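Local atomic coordinates of EVE domain-containing protein (Pseudomonas syringae pv. tomato str. DC3000, PDB entry 2EVE), a protein that is of unknown function but adopts the EVE fold, akin to ASCH and PUA domains, which suggests a nucleic-acid-related role. Residues D11-S14 with I15-Q19; Q33-N36 with F37-M41. All blocks are in the same frame, centred on the assembly; numbering follows the deposited sequence.

Contact 1: D11-S14 with I15-Q19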
# COMPACT_ATOMS: atom_id res chain seq x y z
N ASP A 11 2.05 2.77 13.20
CA ASP A 11 3.05 3.31 14.10
C ASP A 11 4.32 3.67 13.34
O ASP A 11 5.14 4.46 13.81
CB ASP A 11 3.40 2.32 15.21
CG ASP A 11 2.34 2.24 16.29
OD1 ASP A 11 1.73 3.29 16.60
OD2 ASP A 11 2.12 1.14 16.83
N GLU A 12 4.47 3.08 12.16
CA GLU A 12 5.63 3.34 11.31
C GLU A 12 5.29 4.43 10.30
O GLU A 12 6.04 5.39 10.12
CB GLU A 12 6.06 2.07 10.58
CG GLU A 12 7.34 2.23 9.78
CD GLU A 12 7.81 0.94 9.13
OE1 GLU A 12 7.28 -0.13 9.51
OE2 GLU A 12 8.70 1.00 8.26
N PHE A 13 4.14 4.28 9.65
CA PHE A 13 3.69 5.27 8.67
C PHE A 13 2.18 5.10 8.53
O PHE A 13 1.70 4.07 8.06
CB PHE A 13 4.39 5.05 7.32
CG PHE A 13 4.07 6.09 6.29
CD1 PHE A 13 4.28 7.44 6.54
CD2 PHE A 13 3.56 5.71 5.05
CE1 PHE A 13 4.00 8.40 5.57
CE2 PHE A 13 3.27 6.66 4.07
CZ PHE A 13 3.49 8.01 4.34
N SER A 14 1.44 6.12 8.96
CA SER A 14 -0.02 6.10 8.93
C SER A 14 -0.60 7.05 7.89
O SER A 14 0.11 7.86 7.31
CB SER A 14 -0.56 6.50 10.29
OG SER A 14 -0.34 7.88 10.51
N ILE A 15 -1.91 6.94 7.67
CA ILE A 15 -2.56 7.82 6.72
C ILE A 15 -2.48 9.26 7.25
O ILE A 15 -2.47 10.21 6.47
CB ILE A 15 -4.05 7.42 6.50
CG1 ILE A 15 -4.70 8.34 5.47
CG2 ILE A 15 -4.80 7.46 7.82
CD1 ILE A 15 -4.13 8.20 4.07
N SER A 16 -2.40 9.41 8.57
CA SER A 16 -2.28 10.74 9.17
C SER A 16 -0.93 11.35 8.81
O SER A 16 -0.82 12.55 8.58
CB SER A 16 -2.44 10.68 10.69
OG SER A 16 -3.78 10.42 11.06
N ASP A 17 0.11 10.51 8.79
CA ASP A 17 1.44 10.98 8.44
C ASP A 17 1.44 11.44 6.99
O ASP A 17 2.05 12.46 6.65
CB ASP A 17 2.49 9.88 8.60
CG ASP A 17 2.72 9.49 10.05
OD1 ASP A 17 2.79 10.39 10.92
OD2 ASP A 17 2.83 8.28 10.32
N LEU A 18 0.76 10.69 6.12
CA LEU A 18 0.70 11.05 4.70
C LEU A 18 -0.06 12.36 4.53
O LEU A 18 0.31 13.19 3.71
CB LEU A 18 0.03 9.94 3.89
CG LEU A 18 -0.14 10.21 2.38
CD1 LEU A 18 1.22 10.49 1.75
CD2 LEU A 18 -0.81 9.02 1.71
N GLN A 19 -1.13 12.53 5.30
CA GLN A 19 -1.92 13.75 5.23
C GLN A 19 -1.02 14.94 5.60
O GLN A 19 -1.08 15.99 4.96
CB GLN A 19 -3.11 13.67 6.18
CG GLN A 19 -3.98 14.91 6.22
CD GLN A 19 -5.15 14.74 7.17
OE1 GLN A 19 -4.98 14.29 8.30
NE2 GLN A 19 -6.34 15.11 6.71
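The backbone N of Ser-14 gives Asp-17 OD2 a nearly straight hydrogen bond, 2.9 Å long with 168° at the hydrogen, a small worked example of how side chains close the start of a helix. The donor meets the carboxylate on its anti side, standing somewhat out of its plane. In return, Ser-14 OG accepts from Asp-17 N at 3.2 Å and, more weakly, from Ser-16 N. This reciprocal pair is a capping box, with Ser-14 as N-cap. A chi1 of 71° sets the hydroxyl of Ser-14 between the backbone N and the carbonyl carbon, over the amides of the first turn. Ser-14 OG also lies 3.2 Å from Asp-17 OD2, a weak contact at most. Ser-14 O accepts from Leu-18 N at 3.1 Å, which begins the regular helical bonding.

Phe-13 lies obliquely against the first turn. Its ring and the side chain of Asp-17 run past one another head to tail, with Phe-13 CD1 3.7 Å from Asp-17 CB and ring and carboxylate planes 15° apart. Farther along, Phe-13 CZ reaches Leu-18 CB at 4.0 Å, an apolar touch. Ile-15 and Leu-18 turn to the sheet, against Phe-49 of strand 46-51, while Asp-17 OD1 forms a salt bridge with Arg-20.

The first amides of a helix lack acceptors from a preceding turn. Here the Ser-14 hydroxyl takes Asp-17 N well and Ser-16 N weakly, while His-51 NE2 takes Ile-15 N. A carboxylate at this positive end of the helix, next to Arg-20, would probably be stabilised in its charged form.

Contact 2: Q33-N36 with F37-M41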
# COMPACT_ATOMS: atom_id res chain seq x y z
N GLN A 33 6.24 -10.44 -5.71
CA GLN A 33 4.93 -10.25 -6.31
C GLN A 33 4.42 -8.84 -6.04
O GLN A 33 3.88 -8.17 -6.92
CB GLN A 33 3.94 -11.29 -5.76
CG GLN A 33 2.53 -11.19 -6.34
CD GLN A 33 1.62 -12.31 -5.86
OE1 GLN A 33 1.71 -12.74 -4.70
NE2 GLN A 33 0.73 -12.77 -6.73
N ALA A 34 4.62 -8.37 -4.80
CA ALA A 34 4.21 -7.03 -4.40
C ALA A 34 5.03 -6.00 -5.17
O ALA A 34 4.50 -4.99 -5.64
CB ALA A 34 4.40 -6.86 -2.89
N ARG A 35 6.33 -6.25 -5.28
CA ARG A 35 7.23 -5.36 -6.00
C ARG A 35 6.80 -5.24 -7.45
O ARG A 35 6.76 -4.15 -8.01
CB ARG A 35 8.68 -5.88 -5.98
CG ARG A 35 9.64 -5.03 -6.83
CD ARG A 35 10.89 -5.80 -7.25
NE ARG A 35 10.59 -6.81 -8.28
CZ ARG A 35 11.52 -7.53 -8.91
NH1 ARG A 35 12.81 -7.35 -8.63
NH2 ARG A 35 11.16 -8.41 -9.83
N ASN A 36 6.49 -6.38 -8.06
CA ASN A 36 6.10 -6.35 -9.46
C ASN A 36 4.83 -5.53 -9.68
O ASN A 36 4.74 -4.79 -10.65
CB ASN A 36 5.96 -7.78 -9.99
CG ASN A 36 7.31 -8.47 -10.14
OD1 ASN A 36 8.35 -7.80 -10.21
ND2 ASN A 36 7.31 -9.79 -10.22
N PHE A 37 3.86 -5.65 -8.77
CA PHE A 37 2.65 -4.85 -8.91
C PHE A 37 3.03 -3.37 -8.74
O PHE A 37 2.59 -2.52 -9.52
CB PHE A 37 1.61 -5.22 -7.85
CG PHE A 37 0.76 -6.41 -8.22
CD1 PHE A 37 0.08 -6.43 -9.44
CD2 PHE A 37 0.62 -7.48 -7.36
CE1 PHE A 37 -0.73 -7.51 -9.79
CE2 PHE A 37 -0.18 -8.57 -7.70
CZ PHE A 37 -0.86 -8.59 -8.91
N LEU A 38 3.84 -3.08 -7.74
CA LEU A 38 4.26 -1.70 -7.48
C LEU A 38 4.90 -1.08 -8.72
O LEU A 38 4.65 0.09 -9.04
CB LEU A 38 5.23 -1.67 -6.29
CG LEU A 38 5.74 -0.31 -5.81
CD1 LEU A 38 5.99 -0.37 -4.31
CD2 LEU A 38 7.01 0.07 -6.56
N ARG A 39 5.71 -1.86 -9.43
CA ARG A 39 6.37 -1.37 -10.63
C ARG A 39 5.41 -1.05 -11.78
O ARG A 39 5.76 -0.31 -12.69
CB ARG A 39 7.42 -2.38 -11.10
CG ARG A 39 8.66 -2.43 -10.22
CD ARG A 39 9.60 -3.53 -10.68
NE ARG A 39 10.91 -3.41 -10.05
CZ ARG A 39 11.93 -4.22 -10.31
NH1 ARG A 39 11.79 -5.22 -11.18
NH2 ARG A 39 13.10 -4.03 -9.71
N THR A 40 4.20 -1.61 -11.75
CA THR A 40 3.24 -1.34 -12.81
C THR A 40 2.31 -0.17 -12.49
O THR A 40 1.50 0.23 -13.33
CB THR A 40 2.39 -2.58 -13.18
OG1 THR A 40 1.56 -2.97 -12.08
CG2 THR A 40 3.29 -3.74 -13.59
N MSE A 41 2.43 0.38 -11.29
CA MSE A 41 1.60 1.52 -10.90
C MSE A 41 2.02 2.73 -11.74
O MSE A 41 3.20 2.89 -12.06
CB MSE A 41 1.78 1.82 -9.41
CG MSE A 41 1.25 0.72 -8.53
SE MSE A 41 1.59 1.04 -6.66
CE MSE A 41 -0.13 1.75 -6.14
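Stacking comes first: the guanidinium of Arg-35 lies flat on that of Arg-39, one helical turn on, with centres 3.6 Å apart and planes at 14°. Arg-39 NH1 sits over the centre of the Arg-35 group, 3.2 Å from Arg-35 CZ. Arg-39 rises extended, whereas a bend at chi3 (72°) turns Arg-35 to meet it. The like charges probably cost some energy, eased by hydrogen bonds to groups nearby.

Among those polar bonds, Arg-35 grips Asn-36 OD1 side-on with two nitrogens. Arg-35 NH2 lies 2.9 Å from Asn-36 OD1, on a lone pair in the carbonyl plane; Arg-35 NE, 3.1 Å from the same Asn-36 OD1, stands above that plane. Arg-35 NH1 goes on to Pro-93 O, and Arg-39 NE to Ser-95 OG. Thr-40 OG1 bonds back to Phe-37 O at 2.8 Å.

Apolar contact is slighter. Gln-33 CG lies 4.0 Å from Phe-37 CE2, the two side chains extending alongside each other with amide and ring planes 17° apart.

Backbone bonds such as Arg-39 N to Arg-35 O, 2.9 Å, complete an amphipathic alpha helix, its arginines on one side and Ala-34, Phe-37 and Leu-38 packed against the mixed sheet of this PUA-related fold.

Along the chain, strand 3-8 runs into a loop that contact 1 closes locally as it turns into helix 15-21. Strand 23-26 follows, at one outer edge of the sheet, and then helix 32-40, which carries contact 2 before strand 46-51. The two contacts come in series, neither nested nor crossed, and each joins neighbours within a single turn or so. The centres of contact 1 and contact 2 are about 21 Å apart, on opposite sides of the chain's centre. What they share is the sheet: residues 15-19 rest on strands 46-51 and 95-110, while residues 33-41 reach strands 3-8, 134-137 and 95-110, so the long strand 95-110 meets both helices.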